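Local coordinates for protein oxidized polyvinyl alcohol hydrolase (PDB 3WLA) that catalyses the hydrolysis of beta-diketones such as 4,6-nonanedione and of oxidized polyvinyl alcohol, cleaving the diketone to a ketone and a carboxylate, at residues Pro27-Lys32 with Asp134-Glu139; Asp116-Asp121 with Lys126-Ala131. All blocks are in the same frame, centred on the assembly; numbering follows the deposited sequence.

Interaction 1 of 2, residues Pro27-Lys32 with Asp134-Glu139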
ATOM      1  N   PRO A  27       4.290  10.521  18.517  1.00 35.15           N
ATOM      2  CA  PRO A  27       2.891  10.677  18.894  1.00 33.92           C
ATOM      3  C   PRO A  27       1.950  10.866  17.737  1.00 33.76           C
ATOM      4  O   PRO A  27       2.150  11.746  16.897  1.00 33.12           O
ATOM      5  CB  PRO A  27       2.918  11.896  19.825  1.00 35.82           C
ATOM      6  CG  PRO A  27       4.063  12.703  19.319  1.00 34.55           C
ATOM      7  CD  PRO A  27       5.110  11.639  19.053  1.00 35.38           C
ATOM      8  N   SER A  28       0.891  10.060  17.700  1.00 33.14           N
ATOM      9  CA  SER A  28      -0.037  10.192  16.589  1.00 32.82           C
ATOM     10  C   SER A  28      -1.417   9.683  16.987  1.00 33.41           C
ATOM     11  O   SER A  28      -1.591   8.513  17.289  1.00 33.14           O
ATOM     12  CB  SER A  28       0.528   9.438  15.352  1.00 32.53           C
ATOM     13  OG  SER A  28      -0.200   9.759  14.169  1.00 29.33           O
ATOM     14  N   ASP A  29      -2.391  10.590  16.985  1.00 34.42           N
ATOM     15  CA  ASP A  29      -3.761  10.270  17.382  1.00 36.12           C
ATOM     16  C   ASP A  29      -3.750   9.641  18.772  1.00 36.32           C
ATOM     17  O   ASP A  29      -4.568   8.782  19.076  1.00 36.08           O
ATOM     18  CB  ASP A  29      -4.447   9.326  16.371  1.00 36.23           C
ATOM     19  CG  ASP A  29      -5.068  10.086  15.236  1.00 36.34           C
ATOM     20  OD1 ASP A  29      -5.950  10.912  15.519  1.00 38.47           O
ATOM     21  OD2 ASP A  29      -4.690   9.896  14.070  1.00 37.17           O
ATOM     22  N   GLY A  30      -2.786  10.068  19.586  1.00 34.82           N
ATOM     23  CA  GLY A  30      -2.690   9.596  20.948  1.00 33.69           C
ATOM     24  C   GLY A  30      -2.012   8.283  21.151  1.00 34.38           C
ATOM     25  O   GLY A  30      -2.052   7.732  22.253  1.00 33.89           O
ATOM     26  N   LYS A  31      -1.366   7.751  20.116  1.00 32.48           N
ATOM     27  CA  LYS A  31      -0.687   6.479  20.307  1.00 30.34           C
ATOM     28  C   LYS A  31       0.812   6.703  20.162  1.00 29.97           C
ATOM     29  O   LYS A  31       1.232   7.720  19.625  1.00 31.00           O
ATOM     30  CB  LYS A  31      -1.180   5.461  19.252  1.00 31.24           C
ATOM     31  CG  LYS A  31      -2.680   5.105  19.364  1.00 31.08           C
ATOM     32  CD  LYS A  31      -3.199   4.381  18.108  1.00 30.77           C
ATOM     33  CE  LYS A  31      -4.510   3.703  18.447  1.00 30.07           C
ATOM     34  NZ  LYS A  31      -5.332   3.566  17.277  1.00 33.46           N
ATOM     35  N   LYS A  32       1.610   5.755  20.635  1.00 29.92           N
ATOM     36  CA  LYS A  32       3.054   5.832  20.482  1.00 30.88           C
ATOM     37  C   LYS A  32       3.432   4.966  19.262  1.00 29.82           C
ATOM     38  O   LYS A  32       3.339   3.742  19.301  1.00 29.42           O
ATOM     39  CB  LYS A  32       3.746   5.336  21.753  1.00 34.14           C
ATOM     40  CG  LYS A  32       3.557   6.336  22.965  1.00 37.91           C
ATOM     41  CD  LYS A  32       4.258   5.847  24.230  1.00 40.27           C
ATOM     42  CE  LYS A  32       3.774   6.608  25.478  1.00 44.98           C
ATOM     43  NZ  LYS A  32       3.938   5.813  26.772  1.00 44.81           N
ATOM     44  N   ASP A 134      -4.103   4.942  10.945  1.00 27.31           N
ATOM     45  CA  ASP A 134      -2.912   4.609  10.169  1.00 27.15           C
ATOM     46  C   ASP A 134      -2.720   5.522   8.972  1.00 25.29           C
ATOM     47  O   ASP A 134      -1.597   5.906   8.637  1.00 25.31           O
ATOM     48  CB  ASP A 134      -2.928   3.137   9.744  1.00 26.33           C
ATOM     49  CG  ASP A 134      -2.560   2.213  10.883  1.00 27.68           C
ATOM     50  OD1 ASP A 134      -1.805   2.643  11.780  1.00 26.37           O
ATOM     51  OD2 ASP A 134      -2.996   1.042  10.889  1.00 28.25           O
ATOM     52  N   VAL A 135      -3.796   5.894   8.308  1.00 25.69           N
ATOM     53  CA  VAL A 135      -3.598   6.799   7.185  1.00 24.63           C
ATOM     54  C   VAL A 135      -2.949   8.112   7.674  1.00 26.38           C
ATOM     55  O   VAL A 135      -2.091   8.669   7.004  1.00 25.63           O
ATOM     56  CB  VAL A 135      -4.931   7.141   6.476  1.00 24.58           C
ATOM     57  CG1 VAL A 135      -4.703   8.292   5.462  1.00 25.53           C
ATOM     58  CG2 VAL A 135      -5.477   5.916   5.721  1.00 22.63           C
ATOM     59  N   ARG A 136      -3.344   8.583   8.864  1.00 26.99           N
ATOM     60  CA  ARG A 136      -2.824   9.847   9.388  1.00 27.67           C
ATOM     61  C   ARG A 136      -1.385   9.721   9.861  1.00 26.52           C
ATOM     62  O   ARG A 136      -0.579  10.639   9.686  1.00 26.91           O
ATOM     63  CB  ARG A 136      -3.729  10.368  10.512  1.00 26.67           C
ATOM     64  CG  ARG A 136      -5.010  11.049   9.944  1.00 26.95           C
ATOM     65  CD  ARG A 136      -5.965  11.536  11.032  1.00 29.08           C
ATOM     66  NE  ARG A 136      -6.460  10.488  11.930  1.00 29.55           N
ATOM     67  CZ  ARG A 136      -7.665   9.927  11.815  1.00 28.71           C
ATOM     68  NH1 ARG A 136      -8.507  10.299  10.833  1.00 28.40           N
ATOM     69  NH2 ARG A 136      -8.033   9.008  12.697  1.00 30.69           N
ATOM     70  N   PHE A 137      -1.085   8.584  10.465  1.00 25.20           N
ATOM     71  CA  PHE A 137       0.258   8.317  10.928  1.00 26.38           C
ATOM     72  C   PHE A 137       1.250   8.338   9.766  1.00 26.42           C
ATOM     73  O   PHE A 137       2.301   9.050   9.832  1.00 27.40           O
ATOM     74  CB  PHE A 137       0.330   6.961  11.612  1.00 25.71           C
ATOM     75  CG  PHE A 137       1.742   6.522  11.905  1.00 26.88           C
ATOM     76  CD1 PHE A 137       2.632   7.396  12.553  1.00 26.80           C
ATOM     77  CD2 PHE A 137       2.193   5.231  11.555  1.00 27.07           C
ATOM     78  CE1 PHE A 137       3.947   7.011  12.858  1.00 24.42           C
ATOM     79  CE2 PHE A 137       3.514   4.833  11.863  1.00 27.69           C
ATOM     80  CZ  PHE A 137       4.389   5.732  12.514  1.00 26.13           C
ATOM     81  N   LEU A 138       0.950   7.558   8.713  1.00 24.74           N
ATOM     82  CA  LEU A 138       1.839   7.488   7.576  1.00 24.81           C
ATOM     83  C   LEU A 138       2.144   8.896   7.057  1.00 24.98           C
ATOM     84  O   LEU A 138       3.299   9.210   6.804  1.00 26.64           O
ATOM     85  CB  LEU A 138       1.225   6.607   6.448  1.00 21.87           C
ATOM     86  CG  LEU A 138       1.005   5.160   6.939  1.00 21.66           C
ATOM     87  CD1 LEU A 138       0.127   4.473   5.962  1.00 23.38           C
ATOM     88  CD2 LEU A 138       2.329   4.398   7.240  1.00 19.59           C
ATOM     89  N   GLU A 139       1.138   9.757   6.911  1.00 25.87           N
ATOM     90  CA  GLU A 139       1.453  11.102   6.398  1.00 27.74           C
ATOM     91  C   GLU A 139       2.329  11.933   7.364  1.00 28.63           C
ATOM     92  O   GLU A 139       3.288  12.584   6.942  1.00 29.25           O
ATOM     93  CB  GLU A 139       0.174  11.877   6.099  1.00 29.74           C
ATOM     94  CG  GLU A 139       0.443  13.305   5.599  1.00 31.91           C
ATOM     95  CD  GLU A 139      -0.815  14.096   5.387  1.00 35.21           C
ATOM     96  OE1 GLU A 139      -1.889  13.501   5.091  1.00 33.89           O
ATOM     97  OE2 GLU A 139      -0.726  15.335   5.508  1.00 37.85           O
TER
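Ser28 lays its side chain against the root of Phe137: OG sits 3.6 Å from Phe137 CA, and Ser28 CB comes within 4.1 Å of Phe137 CD1. The contact joins the first beta hairpin of this alpha/beta-hydrolase, strands 21-28 and 31-38 at one border of the central sheet, to helix 133-145. A type I' turn from Ser28 to Lys31 closes the hairpin. Asp29 and Gly30 at its corners both have positive phi, which glycine adopts without strain and aspartate tolerates; the first corner of such turns commonly holds Asn, Asp or Gly.

The small serine is consistent with the close approach here, Ser28 CA lying 6.0 Å from Phe137 CA. The first torsion of Phe137 turns its ring inward from the helix, leaving CA and CB to meet Ser28 OG. Its side chain also touches Phe35 and Pro85, with Arg33 beside it, which places an aromatic residue where the helix faces the sheet. At the solvent side Asp29 crosses Arg136 at about a right angle in a salt bridge, while the terminal nitrogens of Arg136 pair with Asp130 and Asp133, so three carboxylates share one guanidinium. Arg136 NE donates almost straight (170°) to Asp29 OD2, 2.8 Å away, on the syn side but 22° out of the carboxylate plane, while the oxygen lies in the guanidinium plane; the two planes stand 72° apart.

Interaction 2 of 2, residues Asp116-Asp121 with Lys126-Ala131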
ATOM      1  N   ASP A 116      -6.768  -0.869   7.627  1.00 23.50           N
ATOM      2  CA  ASP A 116      -6.943  -0.774   6.188  1.00 23.44           C
ATOM      3  C   ASP A 116      -8.316  -0.908   5.570  1.00 23.28           C
ATOM      4  O   ASP A 116      -8.437  -0.823   4.372  1.00 23.89           O
ATOM      5  CB  ASP A 116      -5.991  -1.754   5.483  1.00 21.77           C
ATOM      6  CG  ASP A 116      -6.207  -3.213   5.921  1.00 23.20           C
ATOM      7  OD1 ASP A 116      -7.361  -3.586   6.281  1.00 22.76           O
ATOM      8  OD2 ASP A 116      -5.216  -3.995   5.888  1.00 21.61           O
ATOM      9  N   GLY A 117      -9.358  -1.090   6.368  1.00 25.30           N
ATOM     10  CA  GLY A 117     -10.672  -1.240   5.760  1.00 24.54           C
ATOM     11  C   GLY A 117     -11.731  -1.360   6.834  1.00 24.97           C
ATOM     12  O   GLY A 117     -11.617  -2.167   7.769  1.00 23.67           O
ATOM     13  N   ARG A 118     -12.783  -0.562   6.711  1.00 24.79           N
ATOM     14  CA  ARG A 118     -13.823  -0.599   7.731  1.00 25.36           C
ATOM     15  C   ARG A 118     -14.410  -2.027   7.896  1.00 25.12           C
ATOM     16  O   ARG A 118     -14.514  -2.777   6.932  1.00 24.94           O
ATOM     17  CB  ARG A 118     -14.969   0.366   7.335  1.00 25.23           C
ATOM     18  CG  ARG A 118     -15.703  -0.080   6.064  1.00 25.30           C
ATOM     19  CD  ARG A 118     -16.859   0.936   5.727  1.00 25.24           C
ATOM     20  NE  ARG A 118     -17.371   0.736   4.380  1.00 24.01           N
ATOM     21  CZ  ARG A 118     -18.489   0.042   4.087  1.00 28.24           C
ATOM     22  NH1 ARG A 118     -19.211  -0.485   5.079  1.00 27.47           N
ATOM     23  NH2 ARG A 118     -18.861  -0.195   2.814  1.00 26.99           N
ATOM     24  N   ALA A 119     -14.791  -2.368   9.108  1.00 26.74           N
ATOM     25  CA  ALA A 119     -15.415  -3.657   9.379  1.00 30.24           C
ATOM     26  C   ALA A 119     -16.765  -3.674   8.613  1.00 32.18           C
ATOM     27  O   ALA A 119     -17.411  -2.631   8.415  1.00 31.75           O
ATOM     28  CB  ALA A 119     -15.644  -3.804  10.844  1.00 30.32           C
ATOM     29  N   PRO A 120     -17.192  -4.851   8.152  1.00 33.58           N
ATOM     30  CA  PRO A 120     -18.459  -4.929   7.412  1.00 34.49           C
ATOM     31  C   PRO A 120     -19.711  -4.603   8.233  1.00 36.50           C
ATOM     32  O   PRO A 120     -20.753  -4.285   7.680  1.00 40.62           O
ATOM     33  CB  PRO A 120     -18.455  -6.361   6.859  1.00 34.61           C
ATOM     34  CG  PRO A 120     -17.691  -7.143   7.967  1.00 33.16           C
ATOM     35  CD  PRO A 120     -16.573  -6.177   8.362  1.00 32.40           C
ATOM     36  N   ASP A 121     -19.610  -4.629   9.541  1.00 36.35           N
ATOM     37  CA  ASP A 121     -20.753  -4.336  10.378  1.00 37.37           C
ATOM     38  C   ASP A 121     -20.786  -2.884  10.869  1.00 37.65           C
ATOM     39  O   ASP A 121     -19.866  -2.105  10.603  1.00 37.85           O
ATOM     40  CB  ASP A 121     -20.715  -5.254  11.563  1.00 39.17           C
ATOM     41  CG  ASP A 121     -19.424  -5.136  12.319  1.00 41.19           C
ATOM     42  OD1 ASP A 121     -19.432  -4.574  13.412  1.00 41.93           O
ATOM     43  OD2 ASP A 121     -18.399  -5.606  11.813  1.00 43.34           O
ATOM     44  N   LYS A 126     -18.190   4.403  11.048  1.00 30.63           N
ATOM     45  CA  LYS A 126     -17.466   5.676  11.117  1.00 32.28           C
ATOM     46  C   LYS A 126     -16.332   5.728  10.080  1.00 32.42           C
ATOM     47  O   LYS A 126     -15.913   6.821   9.644  1.00 33.26           O
ATOM     48  CB  LYS A 126     -16.875   5.882  12.501  1.00 33.93           C
ATOM     49  CG  LYS A 126     -15.836   4.864  12.864  1.00 38.57           C
ATOM     50  CD  LYS A 126     -15.250   5.180  14.211  1.00 40.35           C
ATOM     51  CE  LYS A 126     -16.204   4.772  15.311  1.00 44.71           C
ATOM     52  NZ  LYS A 126     -16.475   3.278  15.287  1.00 48.36           N
ATOM     53  N   TYR A 127     -15.865   4.560   9.642  1.00 29.17           N
ATOM     54  CA  TYR A 127     -14.737   4.536   8.730  1.00 28.39           C
ATOM     55  C   TYR A 127     -15.104   4.613   7.306  1.00 29.14           C
ATOM     56  O   TYR A 127     -14.233   4.519   6.444  1.00 29.67           O
ATOM     57  CB  TYR A 127     -13.826   3.349   9.022  1.00 25.52           C
ATOM     58  CG  TYR A 127     -13.257   3.475  10.408  1.00 22.20           C
ATOM     59  CD1 TYR A 127     -12.659   4.674  10.822  1.00 25.95           C
ATOM     60  CD2 TYR A 127     -13.285   2.425  11.296  1.00 24.72           C
ATOM     61  CE1 TYR A 127     -12.106   4.817  12.074  1.00 24.25           C
ATOM     62  CE2 TYR A 127     -12.712   2.560  12.596  1.00 24.78           C
ATOM     63  CZ  TYR A 127     -12.125   3.767  12.948  1.00 26.22           C
ATOM     64  OH  TYR A 127     -11.483   3.906  14.150  1.00 30.17           O
ATOM     65  N   LYS A 128     -16.408   4.817   7.060  1.00 29.60           N
ATOM     66  CA  LYS A 128     -16.892   5.047   5.712  1.00 30.82           C
ATOM     67  C   LYS A 128     -16.347   6.442   5.290  1.00 29.73           C
ATOM     68  O   LYS A 128     -16.167   6.699   4.093  1.00 29.85           O
ATOM     69  CB  LYS A 128     -18.432   5.089   5.692  1.00 32.21           C
ATOM     70  CG  LYS A 128     -19.085   3.750   5.446  1.00 32.32           C
ATOM     71  CD  LYS A 128     -20.566   3.789   5.754  1.00 34.11           C
ATOM     72  CE  LYS A 128     -21.227   2.488   5.292  1.00 36.33           C
ATOM     73  NZ  LYS A 128     -22.742   2.485   5.422  1.00 38.54           N
ATOM     74  N   THR A 129     -16.088   7.320   6.271  1.00 29.78           N
ATOM     75  CA  THR A 129     -15.607   8.690   5.980  1.00 32.12           C
ATOM     76  C   THR A 129     -14.296   9.108   6.672  1.00 34.16           C
ATOM     77  O   THR A 129     -13.568   9.966   6.157  1.00 36.10           O
ATOM     78  CB  THR A 129     -16.695   9.758   6.332  1.00 32.62           C
ATOM     79  OG1 THR A 129     -17.073   9.640   7.720  1.00 33.59           O
ATOM     80  CG2 THR A 129     -17.934   9.564   5.450  1.00 32.14           C
ATOM     81  N   ASP A 130     -14.014   8.502   7.826  1.00 34.51           N
ATOM     82  CA  ASP A 130     -12.809   8.752   8.633  1.00 33.27           C
ATOM     83  C   ASP A 130     -11.720   7.843   8.049  1.00 32.83           C
ATOM     84  O   ASP A 130     -11.914   6.624   7.957  1.00 31.86           O
ATOM     85  CB  ASP A 130     -13.081   8.349  10.091  1.00 36.35           C
ATOM     86  CG  ASP A 130     -11.932   8.713  11.041  1.00 37.71           C
ATOM     87  OD1 ASP A 130     -10.768   8.767  10.593  1.00 37.49           O
ATOM     88  OD2 ASP A 130     -12.178   8.916  12.249  1.00 39.26           O
ATOM     89  N   ALA A 131     -10.609   8.440   7.627  1.00 29.69           N
ATOM     90  CA  ALA A 131      -9.492   7.706   7.030  1.00 29.36           C
ATOM     91  C   ALA A 131      -8.874   6.675   8.010  1.00 28.07           C
ATOM     92  O   ALA A 131      -8.342   5.625   7.614  1.00 27.45           O
ATOM     93  CB  ALA A 131      -8.390   8.715   6.560  1.00 30.70           C
TER
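Over one face of the Arg118 guanidinium passes the aliphatic chain of Lys128, its CE 3.6 Å above the plane and displaced toward the rim, while CG of the lysine meets Arg118 CD at 3.6 Å. The Tyr127 ring is turned elsewhere: Lys126 CG lies over the centre of one of its faces, and the ring also stacks with Trp109. What Tyr127 offers Arg118 is its stem, the two CB atoms meeting at 3.6 Å.

Arg118 reaches out to Lys128 because its chain is extended from CG to NE after CG has taken the position between the backbone N and the carbonyl carbon (chi1 66°). Lys128, also extended beyond CG, slants across it. Two long cationic side chains suit such packing, since their methylene groups can make the contact while the charged end of Arg118 goes on to the carbonyl oxygen of Gly196, to which NH2 donates. That bond may fix how the guanidinium is turned. The ammonium Lys128 NZ stays 4.6 Å from Arg118 NH1.

Both segments belong to the long excursion between strand 81-85 and helix 133-145 of the alpha/beta-hydrolase fold, and the contact folds this irregular chain back on itself. Neighbouring parts fix it from outside: Arg219 donates to the carbonyl oxygen of Arg118, and Arg170 of helix 163-174 to that of Tyr127. Within 126-131 the chain makes a tight bend, in which Asp130 N donates to Lys126 O at 3.1 Å.

Overall arrangement
The centres of the two contacts lie about 16 Å apart, each 16 to 17 Å from the centre of this monomeric protein. Along the chain, 27-32 comes first, on the hairpin at the sheet border; both segments of interaction 2 follow in the loop after strand 81-85, and helix 133-145, carrying 134-139, comes directly after them. Interaction 2 therefore falls wholly within the sequence spanned by interaction 1. A salt bridge links them, Arg136 NH1 to Asp130 OD1 at 2.7 Å, tying the end of the folded loop to the helix that the hairpin touches. Both are structural contacts away from the annotated active-site residues, joining the border hairpin, the helix and the long loop.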